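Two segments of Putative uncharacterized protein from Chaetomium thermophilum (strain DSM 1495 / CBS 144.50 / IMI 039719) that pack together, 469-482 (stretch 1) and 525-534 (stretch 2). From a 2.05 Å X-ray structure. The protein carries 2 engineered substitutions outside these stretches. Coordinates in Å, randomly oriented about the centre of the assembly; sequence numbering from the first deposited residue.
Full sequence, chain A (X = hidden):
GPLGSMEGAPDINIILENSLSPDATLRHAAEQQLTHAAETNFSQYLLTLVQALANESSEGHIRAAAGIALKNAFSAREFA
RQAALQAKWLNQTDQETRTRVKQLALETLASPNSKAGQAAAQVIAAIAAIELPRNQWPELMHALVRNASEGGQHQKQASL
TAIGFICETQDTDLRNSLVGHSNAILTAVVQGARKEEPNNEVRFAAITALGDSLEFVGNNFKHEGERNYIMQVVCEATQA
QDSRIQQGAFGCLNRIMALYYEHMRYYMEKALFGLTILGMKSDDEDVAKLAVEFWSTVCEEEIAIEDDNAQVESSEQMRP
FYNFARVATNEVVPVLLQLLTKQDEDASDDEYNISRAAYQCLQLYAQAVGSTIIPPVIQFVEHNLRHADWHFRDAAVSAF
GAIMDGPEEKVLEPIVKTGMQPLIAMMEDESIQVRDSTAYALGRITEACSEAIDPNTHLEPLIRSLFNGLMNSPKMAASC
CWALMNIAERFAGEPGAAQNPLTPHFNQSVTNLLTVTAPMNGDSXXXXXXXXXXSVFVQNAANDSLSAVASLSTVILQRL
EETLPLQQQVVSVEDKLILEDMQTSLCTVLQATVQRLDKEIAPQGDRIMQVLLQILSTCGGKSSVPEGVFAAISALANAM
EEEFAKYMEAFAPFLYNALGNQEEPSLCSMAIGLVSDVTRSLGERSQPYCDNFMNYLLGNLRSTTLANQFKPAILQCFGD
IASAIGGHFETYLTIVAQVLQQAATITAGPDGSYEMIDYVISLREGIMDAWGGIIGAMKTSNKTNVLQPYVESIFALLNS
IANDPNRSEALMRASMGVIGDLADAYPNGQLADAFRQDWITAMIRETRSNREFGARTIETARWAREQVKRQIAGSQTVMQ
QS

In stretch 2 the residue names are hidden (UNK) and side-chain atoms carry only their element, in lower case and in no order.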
ATOM      1  N   GLY A 469      16.531  10.189 -25.275  1.00 59.52           N
ATOM      2  CA  GLY A 469      15.354   9.341 -25.269  1.00 59.70           C
ATOM      3  C   GLY A 469      14.124  10.086 -24.791  1.00 58.46           C
ATOM      4  O   GLY A 469      13.052   9.972 -25.385  1.00 58.00           O
ATOM      5  N   LEU A 470      14.282  10.854 -23.718  1.00 59.63           N
ATOM      6  CA  LEU A 470      13.174  11.614 -23.145  1.00 57.56           C
ATOM      7  C   LEU A 470      12.623  12.651 -24.117  1.00 56.16           C
ATOM      8  O   LEU A 470      11.408  12.826 -24.228  1.00 53.65           O
ATOM      9  CB  LEU A 470      13.615  12.306 -21.852  1.00 49.33           C
ATOM     10  CG  LEU A 470      12.651  13.342 -21.264  1.00 48.23           C
ATOM     11  CD1 LEU A 470      11.296  12.723 -20.967  1.00 49.26           C
ATOM     12  CD2 LEU A 470      13.237  13.974 -20.010  1.00 51.12           C
ATOM     13  N   MET A 471      13.517  13.329 -24.826  1.00 48.08           N
ATOM     14  CA  MET A 471      13.122  14.458 -25.660  1.00 54.12           C
ATOM     15  C   MET A 471      12.647  14.053 -27.055  1.00 64.64           C
ATOM     16  O   MET A 471      12.059  14.866 -27.771  1.00 71.14           O
ATOM     17  CB  MET A 471      14.283  15.451 -25.776  1.00 51.36           C
ATOM     18  CG  MET A 471      14.743  16.014 -24.433  1.00 46.30           C
ATOM     19  SD  MET A 471      16.145  17.145 -24.557  1.00 63.09           S
ATOM     20  CE  MET A 471      15.379  18.550 -25.358  1.00 56.47           C
ATOM     21  N   ASN A 472      12.888  12.805 -27.444  1.00 59.14           N
ATOM     22  CA  ASN A 472      12.541  12.373 -28.796  1.00 56.39           C
ATOM     23  C   ASN A 472      11.698  11.100 -28.879  1.00 60.27           C
ATOM     24  O   ASN A 472      11.166  10.778 -29.944  1.00 64.44           O
ATOM     25  CB  ASN A 472      13.814  12.174 -29.621  1.00 58.74           C
ATOM     26  CG  ASN A 472      14.699  13.403 -29.637  1.00 69.26           C
ATOM     27  OD1 ASN A 472      14.359  14.418 -30.242  1.00 78.31           O
ATOM     28  ND2 ASN A 472      15.850  13.313 -28.979  1.00 68.29           N
ATOM     29  N   SER A 473      11.568  10.377 -27.771  1.00 63.73           N
ATOM     30  CA  SER A 473      10.859   9.099 -27.798  1.00 60.11           C
ATOM     31  C   SER A 473       9.950   8.904 -26.585  1.00 66.59           C
ATOM     32  O   SER A 473      10.371   8.341 -25.577  1.00 67.59           O
ATOM     33  CB  SER A 473      11.860   7.945 -27.893  1.00 53.85           C
ATOM     34  OG  SER A 473      12.719   8.108 -29.010  1.00 59.52           O
ATOM     35  N   PRO A 474       8.689   9.354 -26.694  1.00 69.53           N
ATOM     36  CA  PRO A 474       7.675   9.297 -25.630  1.00 66.16           C
ATOM     37  C   PRO A 474       7.501   7.919 -24.993  1.00 60.67           C
ATOM     38  O   PRO A 474       7.265   7.834 -23.787  1.00 57.29           O
ATOM     39  CB  PRO A 474       6.391   9.707 -26.357  1.00 66.42           C
ATOM     40  CG  PRO A 474       6.859  10.588 -27.453  1.00 71.34           C
ATOM     41  CD  PRO A 474       8.175  10.015 -27.905  1.00 71.69           C
ATOM     42  N   LYS A 475       7.617   6.865 -25.794  1.00 56.44           N
ATOM     43  CA  LYS A 475       7.411   5.497 -25.319  1.00 65.00           C
ATOM     44  C   LYS A 475       8.383   5.115 -24.201  1.00 61.94           C
ATOM     45  O   LYS A 475       8.064   4.291 -23.344  1.00 61.00           O
ATOM     46  CB  LYS A 475       7.539   4.515 -26.489  1.00 74.72           C
ATOM     47  CG  LYS A 475       7.554   3.038 -26.111  1.00 81.89           C
ATOM     48  CD  LYS A 475       6.176   2.510 -25.757  1.00 80.69           C
ATOM     49  CE  LYS A 475       6.193   0.990 -25.666  1.00 75.58           C
ATOM     50  NZ  LYS A 475       7.245   0.501 -24.729  1.00 71.31           N
ATOM     51  N   MET A 476       9.562   5.729 -24.199  1.00 58.56           N
ATOM     52  CA  MET A 476      10.568   5.427 -23.187  1.00 58.56           C
ATOM     53  C   MET A 476      10.782   6.592 -22.220  1.00 56.73           C
ATOM     54  O   MET A 476      11.647   6.528 -21.343  1.00 56.48           O
ATOM     55  CB  MET A 476      11.891   5.053 -23.856  1.00 58.80           C
ATOM     56  CG  MET A 476      12.422   6.104 -24.815  1.00 56.38           C
ATOM     57  SD  MET A 476      13.856   5.541 -25.747  1.00 59.53           S
ATOM     58  CE  MET A 476      15.031   5.305 -24.420  1.00 57.63           C
ATOM     59  N   ALA A 477       9.984   7.645 -22.383  1.00 52.34           N
ATOM     60  CA  ALA A 477      10.106   8.867 -21.581  1.00 58.44           C
ATOM     61  C   ALA A 477      10.068   8.595 -20.077  1.00 53.78           C
ATOM     62  O   ALA A 477      10.918   9.081 -19.330  1.00 59.93           O
ATOM     63  CB  ALA A 477       9.008   9.852 -21.954  1.00 59.10           C
ATOM     64  N   ALA A 478       9.080   7.818 -19.646  1.00 54.02           N
ATOM     65  CA  ALA A 478       8.905   7.489 -18.233  1.00 54.12           C
ATOM     66  C   ALA A 478      10.144   6.802 -17.660  1.00 54.17           C
ATOM     67  O   ALA A 478      10.648   7.193 -16.605  1.00 54.99           O
ATOM     68  CB  ALA A 478       7.678   6.609 -18.046  1.00 45.57           C
ATOM     69  N   SER A 479      10.626   5.782 -18.366  1.00 51.93           N
ATOM     70  CA  SER A 479      11.834   5.053 -17.978  1.00 48.33           C
ATOM     71  C   SER A 479      13.054   5.970 -17.894  1.00 41.73           C
ATOM     72  O   SER A 479      13.815   5.917 -16.924  1.00 46.04           O
ATOM     73  CB  SER A 479      12.107   3.914 -18.966  1.00 48.54           C
ATOM     74  OG  SER A 479      11.170   2.860 -18.810  1.00 58.33           O
ATOM     75  N   CYS A 480      13.236   6.802 -18.917  1.00 43.11           N
ATOM     76  CA  CYS A 480      14.316   7.788 -18.949  1.00 46.96           C
ATOM     77  C   CYS A 480      14.237   8.730 -17.752  1.00 47.80           C
ATOM     78  O   CYS A 480      15.236   8.979 -17.075  1.00 44.21           O
ATOM     79  CB  CYS A 480      14.271   8.594 -20.252  1.00 44.04           C
ATOM     80  SG  CYS A 480      14.846   7.706 -21.728  1.00 52.69           S
ATOM     81  N   CYS A 481      13.034   9.239 -17.502  1.00 49.65           N
ATOM     82  CA  CYS A 481      12.764  10.105 -16.357  1.00 49.80           C
ATOM     83  C   CYS A 481      13.128   9.435 -15.029  1.00 48.02           C
ATOM     84  O   CYS A 481      13.778  10.047 -14.176  1.00 41.79           O
ATOM     85  CB  CYS A 481      11.289  10.526 -16.345  1.00 42.44           C
ATOM     86  SG  CYS A 481      10.859  11.806 -17.554  1.00 51.24           S
ATOM     87  N   TRP A 482      12.710   8.181 -14.865  1.00 49.63           N
ATOM     88  CA  TRP A 482      12.992   7.421 -13.647  1.00 48.35           C
ATOM     89  C   TRP A 482      14.492   7.254 -13.415  1.00 48.95           C
ATOM     90  O   TRP A 482      14.993   7.467 -12.307  1.00 51.70           O
ATOM     91  CB  TRP A 482      12.330   6.041 -13.699  1.00 46.31           C
ATOM     92  CG  TRP A 482      12.588   5.244 -12.458  1.00 52.83           C
ATOM     93  CD1 TRP A 482      12.175   5.553 -11.198  1.00 53.51           C
ATOM     94  CD2 TRP A 482      13.319   4.013 -12.350  1.00 52.62           C
ATOM     95  NE1 TRP A 482      12.601   4.598 -10.310  1.00 55.12           N
ATOM     96  CE2 TRP A 482      13.305   3.640 -10.991  1.00 53.86           C
ATOM     97  CE3 TRP A 482      13.985   3.193 -13.268  1.00 49.89           C
ATOM     98  CZ2 TRP A 482      13.924   2.481 -10.525  1.00 54.64           C
ATOM     99  CZ3 TRP A 482      14.602   2.039 -12.801  1.00 57.98           C
ATOM    100  CH2 TRP A 482      14.567   1.697 -11.442  1.00 59.78           C
ATOM    101  N   UNK A 525       1.483  13.026 -19.613  1.00 53.54           N
ATOM    102  CA  UNK A 525       2.207  12.111 -18.740  1.00 54.88           C
ATOM    103  C   UNK A 525       3.714  12.351 -18.819  1.00 51.87           C
ATOM    104  O   UNK A 525       4.424  12.232 -17.821  1.00 52.28           O
ATOM    105  c   UNK A 525       2.595   9.694 -18.126  1.00 49.20           C
ATOM    106  o   UNK A 525       0.484  10.423 -19.027  1.00 56.02           O
ATOM    107  c   UNK A 525       1.898  10.642 -19.092  1.00 52.25           C
ATOM    108  N   UNK A 526       4.198  12.690 -20.010  1.00 46.18           N
ATOM    109  CA  UNK A 526       5.613  13.000 -20.194  1.00 48.79           C
ATOM    110  C   UNK A 526       5.950  14.322 -19.517  1.00 44.88           C
ATOM    111  O   UNK A 526       6.988  14.454 -18.865  1.00 47.30           O
ATOM    112  c   UNK A 526       7.447  13.503 -21.845  1.00 48.90           C
ATOM    113  c   UNK A 526       5.749  11.744 -22.363  1.00 54.34           C
ATOM    114  c   UNK A 526       5.993  13.080 -21.686  1.00 50.18           C
ATOM    115  N   UNK A 527       5.063  15.296 -19.683  1.00 45.06           N
ATOM    116  CA  UNK A 527       5.202  16.592 -19.030  1.00 46.66           C
ATOM    117  C   UNK A 527       5.336  16.429 -17.520  1.00 43.61           C
ATOM    118  O   UNK A 527       6.232  17.001 -16.898  1.00 48.96           O
ATOM    119  n   UNK A 527       2.519  19.848 -20.341  1.00 69.51           N
ATOM    120  n   UNK A 527       0.601  18.579 -20.335  1.00 67.77           N
ATOM    121  c   UNK A 527       2.785  19.651 -18.919  1.00 59.53           C
ATOM    122  c   UNK A 527       4.002  17.484 -19.354  1.00 52.93           C
ATOM    123  c   UNK A 527       1.480  19.327 -20.987  1.00 67.97           C
ATOM    124  c   UNK A 527       4.052  18.845 -18.680  1.00 56.78           C
ATOM    125  n   UNK A 527       1.318  19.560 -22.282  1.00 68.51           N
ATOM    126  N   UNK A 528       4.439  15.636 -16.943  1.00 42.27           N
ATOM    127  CA  UNK A 528       4.423  15.382 -15.507  1.00 42.35           C
ATOM    128  C   UNK A 528       5.697  14.691 -15.037  1.00 44.25           C
ATOM    129  O   UNK A 528       6.312  15.099 -14.049  1.00 42.36           O
ATOM    130  c   UNK A 528       3.213  14.515 -15.111  1.00 42.20           C
ATOM    131  o   UNK A 528       2.004  15.232 -15.383  1.00 41.80           O
ATOM    132  c   UNK A 528       3.265  14.167 -13.632  1.00 40.92           C
ATOM    133  N   UNK A 529       6.086  13.643 -15.757  1.00 42.35           N
ATOM    134  CA  UNK A 529       7.274  12.871 -15.410  1.00 45.32           C
ATOM    135  C   UNK A 529       8.536  13.726 -15.475  1.00 44.41           C
ATOM    136  O   UNK A 529       9.418  13.606 -14.625  1.00 45.44           O
ATOM    137  c   UNK A 529       7.407  11.671 -16.324  1.00 45.67           C
ATOM    138  N   UNK A 530       8.603  14.599 -16.478  1.00 39.28           N
ATOM    139  CA  UNK A 530       9.770  15.452 -16.680  1.00 42.60           C
ATOM    140  C   UNK A 530       9.847  16.547 -15.621  1.00 37.72           C
ATOM    141  O   UNK A 530      10.935  16.927 -15.186  1.00 38.94           O
ATOM    142  c   UNK A 530       9.744  16.064 -18.072  1.00 38.33           C
ATOM    143  N   UNK A 531       8.688  17.053 -15.213  1.00 36.50           N
ATOM    144  CA  UNK A 531       8.623  18.040 -14.141  1.00 40.74           C
ATOM    145  C   UNK A 531       9.132  17.437 -12.838  1.00 35.39           C
ATOM    146  O   UNK A 531       9.824  18.101 -12.067  1.00 37.41           O
ATOM    147  c   UNK A 531       5.390  20.978 -16.278  1.00 43.86           C
ATOM    148  c   UNK A 531       7.431  22.008 -15.572  1.00 42.38           C
ATOM    149  c   UNK A 531       6.868  19.793 -14.784  1.00 41.79           C
ATOM    150  c   UNK A 531       5.698  19.860 -15.529  1.00 44.33           C
ATOM    151  c   UNK A 531       7.730  20.884 -14.820  1.00 41.36           C
ATOM    152  c   UNK A 531       6.259  22.048 -16.298  1.00 42.09           C
ATOM    153  c   UNK A 531       7.194  18.562 -13.961  1.00 43.86           C
ATOM    154  o   UNK A 531       5.957  23.161 -17.048  1.00 46.73           O
ATOM    155  N   UNK A 532       8.791  16.173 -12.603  1.00 38.33           N
ATOM    156  CA  UNK A 532       9.266  15.464 -11.418  1.00 40.15           C
ATOM    157  C   UNK A 532      10.788  15.367 -11.427  1.00 42.99           C
ATOM    158  O   UNK A 532      11.434  15.548 -10.397  1.00 45.06           O
ATOM    159  o   UNK A 532       8.138  11.383 -11.036  1.00 62.11           O
ATOM    160  c   UNK A 532       8.653  14.066 -11.330  1.00 36.35           C
ATOM    161  o   UNK A 532       8.355  11.373  -8.850  1.00 59.77           O
ATOM    162  c   UNK A 532       8.851  13.407  -9.977  1.00 47.23           C
ATOM    163  c   UNK A 532       8.416  11.951  -9.956  1.00 59.73           C
ATOM    164  N   UNK A 533      11.347  15.090 -12.601  1.00 37.68           N
ATOM    165  CA  UNK A 533      12.793  15.040 -12.784  1.00 36.98           C
ATOM    166  C   UNK A 533      13.424  16.375 -12.417  1.00 41.38           C
ATOM    167  O   UNK A 533      14.395  16.433 -11.660  1.00 39.20           O
ATOM    168  c   UNK A 533      14.684  14.683 -14.398  1.00 37.74           C
ATOM    169  c   UNK A 533      13.171  14.690 -14.238  1.00 37.70           C
ATOM    170  c   UNK A 533      12.586  13.350 -14.625  1.00 40.18           C
ATOM    171  N   UNK A 534      12.855  17.444 -12.962  1.00 43.44           N
ATOM    172  CA  UNK A 534      13.326  18.797 -12.702  1.00 42.35           C
ATOM    173  C   UNK A 534      13.311  19.112 -11.209  1.00 42.25           C
ATOM    174  O   UNK A 534      14.239  19.730 -10.685  1.00 42.33           O
ATOM    175  c   UNK A 534      12.875  21.277 -13.344  1.00 41.13           C
ATOM    176  c   UNK A 534      12.038  22.142 -14.271  1.00 35.46           C
ATOM    177  c   UNK A 534      12.472  19.808 -13.468  1.00 40.71           C
ATOM    178  c   UNK A 534      14.358  21.442 -13.642  1.00 46.06           C
TER

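Position 525 opens the visible part of a helix that begins earlier in the chain. Its side chain has three atoms, one carbon bonded to CA that carries one carbon and one oxygen, and none comes within 4.5 Å of stretch 1. A branch of this composition identifies threonine, T525.

Position 526 has three carbons, forked at the first. One branch tip lies 4.0 Å from L470 CD1 and the other 3.8 Å from A477 CB. Two methyls on a single carbon make this V526; CG1 lies 4.0 Å from both L470 CD1 and A477 CB, and CG2 lies 3.8 Å from A477 CB; chi1 is 176° (t).

At position 527 three carbons lead to a nitrogen and then to a carbon holding two more nitrogens, a guanidinium group. This is R527. Its CA-to-CB bond points away from stretch 1, and its NH2 is hydrogen-bonded elsewhere in the structure.

Position 528 repeats the pattern of 525, one carbon bearing an oxygen and a carbon, and is out of reach of stretch 1: T528.

Position 529 has a single carbon, directed toward stretch 1 and 3.7 Å from C481 SG. One carbon means alanine, A529.

Position 530 likewise has one carbon, here pointing sideways, 4.4 Å from C481 SG, while its backbone N is 3.7 Å from the same sulfur. It is A530.

Position 531 shows one carbon followed by a six-carbon ring bearing an oxygen, and points away from stretch 1. The phenol defines Y531, whose OH is hydrogen-bonded elsewhere in the structure.

Position 532 has three carbons in line, the third carrying two oxygens. The carboxylate after two methylenes gives E532; although CA-to-CB points toward stretch 1, its nearest approach is 6.2 Å, from E532 OE1 to C481 CB.

Position 533 is again three carbons forked at the first, one tip 3.6 Å from C481 CB. It is V533, and its CG2 also lies 3.5 Å from C481 O.

Position 534 has four carbons forked at the second, out of reach of stretch 1: L534.

Most of the contact is between two nearly parallel helices, 477-482 and 525-534, whose axes make an angle of 7° and approach to 9.2 Å; L470, from the preceding helix, adds to it at V526. No hydrogen bond crosses between the stretches, so the packing rests on apolar contact, burying 316 Å² in total. V526 fits against L470 and A477 at one end. Further along, the C481 side chain reaches the surface formed by A529 and A530, where C481 SG lies 3.7 Å from A529 C and 3.7 Å from A529 CB, and V533 packs beside it.

Stretch 2, residues 525-534: TVRTAAYEVL
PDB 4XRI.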